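Local coordinates for protein glutathione S-transferase (PDB 3NIV) that probably acts as a zeta-class glutathione transferase with maleylacetoacetate isomerase activity, at residues A144-L149 / P189-I194. Sequence-based numbering, arbitrary orientation.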
ATOM      1  N   ALA A 144       7.230 -11.323   9.091  1.00 30.58           N
ATOM      2  CA  ALA A 144       7.308  -9.933   9.524  1.00 31.59           C
ATOM      3  C   ALA A 144       6.093  -9.576  10.363  1.00 34.00           C
ATOM      4  O   ALA A 144       6.204  -8.921  11.396  1.00 35.85           O
ATOM      5  CB  ALA A 144       7.437  -9.001   8.331  1.00 26.72           C
ATOM      6  N   PHE A 145       4.928 -10.028   9.925  1.00 32.60           N
ATOM      7  CA  PHE A 145       3.697  -9.718  10.634  1.00 31.12           C
ATOM      8  C   PHE A 145       3.643 -10.316  12.050  1.00 32.33           C
ATOM      9  O   PHE A 145       3.207  -9.662  12.992  1.00 34.49           O
ATOM     10  CB  PHE A 145       2.511 -10.199   9.810  1.00 27.63           C
ATOM     11  CG  PHE A 145       1.216  -9.553  10.175  1.00 23.40           C
ATOM     12  CD1 PHE A 145       0.497  -9.987  11.277  1.00 27.32           C
ATOM     13  CD2 PHE A 145       0.706  -8.529   9.409  1.00 22.83           C
ATOM     14  CE1 PHE A 145      -0.708  -9.393  11.612  1.00 23.73           C
ATOM     15  CE2 PHE A 145      -0.488  -7.933   9.730  1.00 22.83           C
ATOM     16  CZ  PHE A 145      -1.201  -8.372  10.838  1.00 24.37           C
ATOM     17  N   GLU A 146       4.076 -11.560  12.194  1.00 33.84           N
ATOM     18  CA  GLU A 146       3.983 -12.244  13.476  1.00 33.28           C
ATOM     19  C   GLU A 146       5.013 -11.649  14.419  1.00 38.64           C
ATOM     20  O   GLU A 146       4.809 -11.570  15.635  1.00 39.78           O
ATOM     21  CB  GLU A 146       4.209 -13.740  13.309  1.00 33.49           C
ATOM     22  CG  GLU A 146       4.128 -14.529  14.616  1.00 35.92           C
ATOM     23  CD  GLU A 146       2.768 -15.165  14.876  1.00 36.06           C
ATOM     24  OE1 GLU A 146       1.804 -14.882  14.134  1.00 31.88           O
ATOM     25  OE2 GLU A 146       2.675 -15.966  15.841  1.00 42.05           O
ATOM     26  N   GLU A 147       6.123 -11.232  13.827  1.00 38.10           N
ATOM     27  CA  GLU A 147       7.149 -10.463  14.506  1.00 40.54           C
ATOM     28  C   GLU A 147       6.579  -9.292  15.298  1.00 39.67           C
ATOM     29  O   GLU A 147       6.657  -9.254  16.525  1.00 38.77           O
ATOM     30  CB  GLU A 147       8.126  -9.926  13.464  1.00 42.52           C
ATOM     31  CG  GLU A 147       9.503 -10.506  13.559  1.00 47.67           C
ATOM     32  CD  GLU A 147      10.289  -9.850  14.662  1.00 54.06           C
ATOM     33  OE1 GLU A 147      10.908 -10.575  15.466  1.00 60.07           O
ATOM     34  OE2 GLU A 147      10.269  -8.602  14.737  1.00 55.58           O
ATOM     35  N   LYS A 148       6.026  -8.320  14.588  1.00 39.12           N
ATOM     36  CA  LYS A 148       5.554  -7.108  15.237  1.00 39.08           C
ATOM     37  C   LYS A 148       4.375  -7.464  16.134  1.00 39.08           C
ATOM     38  O   LYS A 148       4.118  -6.820  17.149  1.00 37.21           O
ATOM     39  CB  LYS A 148       5.182  -6.059  14.194  1.00 36.52           C
ATOM     40  CG  LYS A 148       6.351  -5.687  13.278  1.00 38.62           C
ATOM     41  CD  LYS A 148       5.891  -4.946  12.021  1.00 40.96           C
ATOM     42  CE  LYS A 148       6.074  -3.437  12.126  1.00 38.19           C
ATOM     43  NZ  LYS A 148       7.486  -3.002  11.878  1.00 38.36           N
ATOM     44  N   LEU A 149       3.678  -8.523  15.754  1.00 36.28           N
ATOM     45  CA  LEU A 149       2.555  -9.026  16.520  1.00 37.57           C
ATOM     46  C   LEU A 149       3.034  -9.342  17.937  1.00 37.31           C
ATOM     47  O   LEU A 149       2.370  -9.016  18.934  1.00 31.25           O
ATOM     48  CB  LEU A 149       2.042 -10.295  15.846  1.00 33.63           C
ATOM     49  CG  LEU A 149       0.546 -10.539  15.731  1.00 33.65           C
ATOM     50  CD1 LEU A 149      -0.232  -9.286  15.412  1.00 25.73           C
ATOM     51  CD2 LEU A 149       0.318 -11.601  14.671  1.00 31.00           C
ATOM     52  N   PRO A 189       1.554 -18.854  15.278  1.00 35.64           N
ATOM     53  CA  PRO A 189       0.541 -19.138  16.303  1.00 34.23           C
ATOM     54  C   PRO A 189      -0.378 -17.951  16.604  1.00 33.48           C
ATOM     55  O   PRO A 189      -1.596 -18.125  16.654  1.00 30.60           O
ATOM     56  CB  PRO A 189       1.377 -19.462  17.545  1.00 36.30           C
ATOM     57  CG  PRO A 189       2.742 -19.768  17.041  1.00 34.74           C
ATOM     58  CD  PRO A 189       2.927 -19.011  15.791  1.00 34.83           C
ATOM     59  N   ILE A 190       0.196 -16.766  16.812  1.00 33.86           N
ATOM     60  CA  ILE A 190      -0.614 -15.606  17.170  1.00 33.37           C
ATOM     61  C   ILE A 190      -1.561 -15.279  16.034  1.00 31.10           C
ATOM     62  O   ILE A 190      -2.740 -14.980  16.247  1.00 31.12           O
ATOM     63  CB  ILE A 190       0.231 -14.362  17.473  1.00 34.70           C
ATOM     64  CG1 ILE A 190       1.284 -14.655  18.540  1.00 33.66           C
ATOM     65  CG2 ILE A 190      -0.666 -13.213  17.906  1.00 30.56           C
ATOM     66  CD1 ILE A 190       2.095 -13.420  18.933  1.00 30.90           C
ATOM     67  N   ILE A 191      -1.031 -15.349  14.819  1.00 30.01           N
ATOM     68  CA  ILE A 191      -1.833 -15.120  13.628  1.00 33.24           C
ATOM     69  C   ILE A 191      -2.934 -16.166  13.495  1.00 29.86           C
ATOM     70  O   ILE A 191      -4.097 -15.838  13.242  1.00 27.99           O
ATOM     71  CB  ILE A 191      -0.959 -15.130  12.360  1.00 33.58           C
ATOM     72  CG1 ILE A 191      -0.348 -13.735  12.150  1.00 30.47           C
ATOM     73  CG2 ILE A 191      -1.788 -15.556  11.159  1.00 24.74           C
ATOM     74  CD1 ILE A 191       0.851 -13.697  11.194  1.00 30.43           C
ATOM     75  N   ASN A 192      -2.554 -17.425  13.663  1.00 30.32           N
ATOM     76  CA  ASN A 192      -3.517 -18.521  13.626  1.00 34.35           C
ATOM     77  C   ASN A 192      -4.648 -18.321  14.643  1.00 33.41           C
ATOM     78  O   ASN A 192      -5.806 -18.602  14.341  1.00 34.52           O
ATOM     79  CB  ASN A 192      -2.813 -19.877  13.806  1.00 30.95           C
ATOM     80  CG  ASN A 192      -1.963 -20.250  12.599  1.00 33.62           C
ATOM     81  OD1 ASN A 192      -2.191 -19.740  11.500  1.00 35.26           O
ATOM     82  ND2 ASN A 192      -0.986 -21.133  12.791  1.00 28.96           N
ATOM     83  N   GLU A 193      -4.311 -17.807  15.827  1.00 33.67           N
ATOM     84  CA  GLU A 193      -5.311 -17.515  16.854  1.00 33.76           C
ATOM     85  C   GLU A 193      -6.234 -16.382  16.448  1.00 35.26           C
ATOM     86  O   GLU A 193      -7.455 -16.496  16.597  1.00 37.28           O
ATOM     87  CB  GLU A 193      -4.646 -17.121  18.167  1.00 36.11           C
ATOM     88  CG  GLU A 193      -3.809 -18.191  18.807  1.00 39.05           C
ATOM     89  CD  GLU A 193      -2.971 -17.644  19.947  1.00 51.65           C
ATOM     90  OE1 GLU A 193      -2.940 -16.401  20.127  1.00 50.53           O
ATOM     91  OE2 GLU A 193      -2.340 -18.455  20.663  1.00 60.74           O
ATOM     92  N   ILE A 194      -5.646 -15.283  15.969  1.00 31.67           N
ATOM     93  CA  ILE A 194      -6.410 -14.096  15.590  1.00 30.77           C
ATOM     94  C   ILE A 194      -7.383 -14.417  14.474  1.00 31.63           C
ATOM     95  O   ILE A 194      -8.561 -14.062  14.538  1.00 30.11           O
ATOM     96  CB  ILE A 194      -5.486 -12.960  15.086  1.00 32.67           C
ATOM     97  CG1 ILE A 194      -4.583 -12.459  16.211  1.00 31.73           C
ATOM     98  CG2 ILE A 194      -6.307 -11.816  14.527  1.00 27.81           C
ATOM     99  CD1 ILE A 194      -3.474 -11.521  15.748  1.00 29.88           C
TER
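Glu146 presents its carboxylate to the first turn of helix 189-198 and takes two backbone amides at once. OE2 accepts from Ile190 N at 2.8 Å and OE1 from Ile191 N at 3.0 Å, each through its syn lone pair, in moderately bent bonds. This two-pronged grip fixes the rotation of the carboxylate. With CG anti to the backbone N, a bend at chi2 (96°) turns CD toward the start of the helix. Against Glu146 OE2 the Pro189 ring rests its CD, 3.1 Å away, while CG1 of Ile191 comes equally near Glu146 OE1; the charged group thus meets aliphatic carbon beside its bonds.

Apolar packing continues the contact toward the interior. The side chains of Ile191 and Leu149 cross at about a right angle, with Ile191 CG1 3.4 Å from Leu149 CD2, a tight carbon pair. Ile191 CD1 reaches Phe145 CD1 at 3.7 Å. Leu149 also slides past Ile190, whose CG2 touches its CG and CD2, and meets Ile194 tip to tip, CD2 to CD1. Leu171 of helix 166-180 touches both Phe145 and Ile194, and Met99 of helix 90-106 lies against Phe145 and Leu149, placing the contact within the all-helical C-terminal domain of the GST fold.

The two segments are nearly perpendicular, their axes crossing at 88° and 9.5 Å apart. Leu149, Ile191 and Ile194 are buried, Ile190 only partly. The carboxylate meets helix 189-198 at its N-terminal turn, where amides lack acceptors within the helix; its negative charge probably also interacts favourably with the helix dipole.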